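Side-chain contacts in maleylacetate reductase (Rhizobium, PDB 3W5S), which catalyses the NADH-dependent reduction of maleylacetate to 3-oxoadipate in gamma-resorcylate catabolism, working as a homodimer of the iron-containing alcohol dehydrogenase family: residues A[61-64]-A[65-68]; A[230-233]-A[234-237]. All blocks are in the same frame, centred on the assembly; numbering follows the deposited sequence. Where two conformers were deposited one is given.

Contact 1. Residues A[61-64]-A[65-68]; sequences PHQK and GDAE. With SO4 (sulfate ion), chain D.
Q63 and D66 join side chains across the first turn of helix 64-74, with Q63 at the N-cap position. The amide NE2 of Q63 donates to D66 OD2 over 3.0 Å in a nearly straight bond (173°). The carboxylate oxygen lies in the amide plane, yet the two flat groups stand almost perpendicular, and OD2 is approached from its anti side. Beneath this bridge lies the close-packed part: A67 N donates to Q63 O at 3.0 Å, and the buried A67 methyl sits 3.5 Å from K64 O while also leaning on S59.

On the solvent flank, K64 runs extended, its CG anti to the backbone N (chi1 178°), and bends only at its last torsion to bring NZ within 2.8 Å of E68 OE2. This i to i+4 salt bridge uses the syn side of the carboxylate; a water donates to E68 OE1 at 2.7 Å and makes a weak bond with K64 NZ.

The other end of the Q63 amide, OE1, is hydrogen-bonded to T137 and to a benzamidine probably from the crystallisation liquor. Held at NE2 by D66 and at OE1 by T137, the amide has its rotation fixed, consistent with OE1 accepting at the benzamidine site.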
# COMPACT_ATOMS: atom_id res chain seq x y z
N PRO A 61 -2.58 -18.58 -26.65
CA PRO A 61 -3.54 -18.94 -27.70
C PRO A 61 -5.00 -18.90 -27.25
O PRO A 61 -5.90 -18.74 -28.09
CB PRO A 61 -3.10 -20.35 -28.09
CG PRO A 61 -1.64 -20.33 -27.86
CD PRO A 61 -1.49 -19.56 -26.55
N HIS A 62 -5.21 -19.00 -25.93
CA HIS A 62 -6.53 -19.07 -25.32
C HIS A 62 -7.27 -17.74 -25.39
O HIS A 62 -8.50 -17.70 -25.23
CB HIS A 62 -6.42 -19.55 -23.86
CG HIS A 62 -5.61 -20.80 -23.69
ND1 HIS A 62 -4.38 -20.82 -23.06
CD2 HIS A 62 -5.84 -22.07 -24.10
CE1 HIS A 62 -3.90 -22.06 -23.08
NE2 HIS A 62 -4.77 -22.83 -23.70
N GLN A 63 -6.53 -16.66 -25.63
CA GLN A 63 -7.15 -15.34 -25.79
C GLN A 63 -6.63 -14.61 -27.03
O GLN A 63 -6.62 -13.38 -27.10
CB GLN A 63 -7.00 -14.49 -24.55
CG GLN A 63 -7.78 -15.07 -23.36
CD GLN A 63 -8.02 -14.06 -22.27
OE1 GLN A 63 -7.34 -14.07 -21.27
NE2 GLN A 63 -9.00 -13.17 -22.46
N LYS A 64 -6.25 -15.39 -28.04
CA LYS A 64 -5.78 -14.83 -29.29
C LYS A 64 -6.77 -13.85 -29.94
O LYS A 64 -6.37 -12.74 -30.32
CB LYS A 64 -5.45 -15.96 -30.25
CG LYS A 64 -5.00 -15.49 -31.62
CD LYS A 64 -4.50 -16.71 -32.40
CE LYS A 64 -4.00 -16.37 -33.78
NZ LYS A 64 -5.11 -16.05 -34.72
N GLY A 65 -8.04 -14.25 -30.07
CA GLY A 65 -9.05 -13.38 -30.68
C GLY A 65 -9.25 -12.11 -29.90
O GLY A 65 -9.34 -11.03 -30.48
N ASP A 66 -9.27 -12.23 -28.56
CA ASP A 66 -9.42 -11.05 -27.71
C ASP A 66 -8.26 -10.08 -27.93
O ASP A 66 -8.45 -8.87 -28.00
CB ASP A 66 -9.50 -11.44 -26.24
CG ASP A 66 -10.74 -12.23 -25.89
OD1 ASP A 66 -11.79 -12.04 -26.54
OD2 ASP A 66 -10.65 -13.04 -24.94
N ALA A 67 -7.06 -10.62 -28.06
CA ALA A 67 -5.88 -9.79 -28.30
C ALA A 67 -5.95 -9.08 -29.66
O ALA A 67 -5.61 -7.90 -29.77
CB ALA A 67 -4.61 -10.63 -28.20
N GLU A 68 -6.43 -9.81 -30.66
CA GLU A 68 -6.54 -9.25 -32.02
C GLU A 68 -7.59 -8.15 -32.10
O GLU A 68 -7.38 -7.12 -32.77
CB GLU A 68 -6.86 -10.37 -33.00
CG GLU A 68 -5.70 -11.31 -33.20
CD GLU A 68 -6.06 -12.58 -33.91
OE1 GLU A 68 -7.27 -12.91 -34.01
OE2 GLU A 68 -5.12 -13.24 -34.39
S SO4 D . -4.48 -18.76 -19.74
O1 SO4 D . -3.06 -18.91 -19.42
O2 SO4 D . -5.17 -20.06 -19.89
O3 SO4 D . -5.10 -17.99 -18.67
O4 SO4 D . -4.58 -18.06 -21.03
O HOH W 1 -8.20 -15.41 -34.04

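Contact 2. Residues A[230-233]-A[234-237]; sequences PQDT and KARE
R236 reaches back from the first turn of helix 233-253 to the carbonyl of P230, six residues earlier, and its side chain can be traced atom by atom. CB lies 3.5 Å from D232 O, the same oxygen that accepts from R236 N along the helix. CG comes closer still to D232 O, at 3.3 Å. A bend at chi2 (-73°) then turns the chain toward the loop; CD lies 3.9 Å from P230 O, and NE donates to that oxygen over 2.9 Å. The bond is nearly straight: NE lies in the carbonyl plane, on a lone pair, and the oxygen sits at the edge of the guanidinium, close to its plane. NH2 adds a weak bond to the same oxygen and rests 3.7 Å from P230 CB. Beyond the loop, NH2 also donates to L179 O, while NH1 bonds S184 and Y139.

D232 is the N-cap. Its CG stands anti to the backbone N (chi1 177°), which brings OD1 to the amides of K234 and A235: A235 N donates from 3.1 Å, well above the carboxylate plane, and K234 N makes a weak bond. OD2 meanwhile rests against the A235 methyl, 3.6 Å away.

The negative cap should be favoured by the helix dipole. The buried guanidinium's delocalised charge is probably stabilised by neutral oxygens, with no carboxylate among the partners named, while it ties the carbonyl of P230, a residue beside a bound benzamidine, to the helix.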
# COMPACT_ATOMS: atom_id res chain seq x y z
N PRO A 230 -21.09 -18.17 -12.97
CA PRO A 230 -19.85 -17.59 -13.52
C PRO A 230 -20.02 -16.25 -14.20
O PRO A 230 -19.03 -15.52 -14.35
CB PRO A 230 -19.36 -18.64 -14.51
CG PRO A 230 -20.17 -19.84 -14.27
CD PRO A 230 -21.37 -19.52 -13.47
N GLN A 231 -21.25 -15.91 -14.60
CA GLN A 231 -21.52 -14.62 -15.21
C GLN A 231 -21.97 -13.55 -14.21
O GLN A 231 -22.34 -12.45 -14.63
CB GLN A 231 -22.56 -14.77 -16.33
CG GLN A 231 -22.20 -15.81 -17.39
CD GLN A 231 -20.91 -15.51 -18.12
OE1 GLN A 231 -20.71 -14.40 -18.62
NE2 GLN A 231 -20.02 -16.49 -18.18
N ASP A 232 -21.94 -13.86 -12.91
CA ASP A 232 -22.32 -12.90 -11.83
C ASP A 232 -21.23 -11.82 -11.74
O ASP A 232 -20.14 -12.07 -11.24
CB ASP A 232 -22.46 -13.67 -10.49
CG ASP A 232 -22.78 -12.77 -9.27
OD1 ASP A 232 -22.71 -11.54 -9.35
OD2 ASP A 232 -23.08 -13.34 -8.20
N THR A 233 -21.53 -10.62 -12.24
CA THR A 233 -20.56 -9.53 -12.24
C THR A 233 -20.15 -9.08 -10.83
O THR A 233 -19.00 -8.67 -10.62
CB THR A 233 -21.02 -8.33 -13.14
OG1 THR A 233 -21.20 -8.79 -14.49
CG2 THR A 233 -19.98 -7.22 -13.14
N LYS A 234 -21.05 -9.19 -9.86
CA LYS A 234 -20.71 -8.81 -8.47
C LYS A 234 -19.69 -9.79 -7.88
O LYS A 234 -18.67 -9.38 -7.30
CB LYS A 234 -21.96 -8.71 -7.59
CG LYS A 234 -21.69 -8.20 -6.19
CD LYS A 234 -21.59 -9.35 -5.20
CE LYS A 234 -22.77 -9.38 -4.26
NZ LYS A 234 -22.48 -8.51 -3.08
N ALA A 235 -19.93 -11.09 -8.05
CA ALA A 235 -18.99 -12.08 -7.55
C ALA A 235 -17.65 -11.98 -8.30
O ALA A 235 -16.58 -12.05 -7.67
CB ALA A 235 -19.56 -13.49 -7.68
N ARG A 236 -17.72 -11.77 -9.62
CA ARG A 236 -16.49 -11.58 -10.39
C ARG A 236 -15.73 -10.32 -9.95
O ARG A 236 -14.50 -10.38 -9.82
CB ARG A 236 -16.77 -11.54 -11.90
CG ARG A 236 -17.20 -12.89 -12.46
CD ARG A 236 -16.01 -13.87 -12.55
NE ARG A 236 -16.37 -15.01 -13.37
CZ ARG A 236 -15.56 -16.01 -13.72
NH1 ARG A 236 -14.31 -16.10 -13.25
NH2 ARG A 236 -16.03 -16.95 -14.55
N GLU A 237 -16.43 -9.23 -9.68
CA GLU A 237 -15.71 -8.02 -9.24
C GLU A 237 -15.03 -8.27 -7.89
O GLU A 237 -13.88 -7.86 -7.71
CB GLU A 237 -16.60 -6.78 -9.17
CG GLU A 237 -15.73 -5.49 -9.10
CD GLU A 237 -16.35 -4.27 -9.75
OE1 GLU A 237 -17.57 -4.04 -9.55
OE2 GLU A 237 -15.61 -3.54 -10.47

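Followed from the N terminus, the chain leaves strand 55-58 of the parallel sheet and reaches contact 1, which closes the short connection into helix 64-74. It then passes through the later strands of that sheet, with the antiparallel pair 147-152 and 155-160 between, and into the helical part, where contact 2 closes the turn between helices 206-228 and 233-253. The two are in series, neither nesting nor crossing, with centres 22 Å apart and nearest atoms about 11 Å apart. Both lie at a helix start, but only in contact 2 does a side chain cap it. Contact 1 belongs to the N-terminal alpha/beta domain, contact 2 to the C-terminal helical domain, where E237 also bonds M21 of the second subunit.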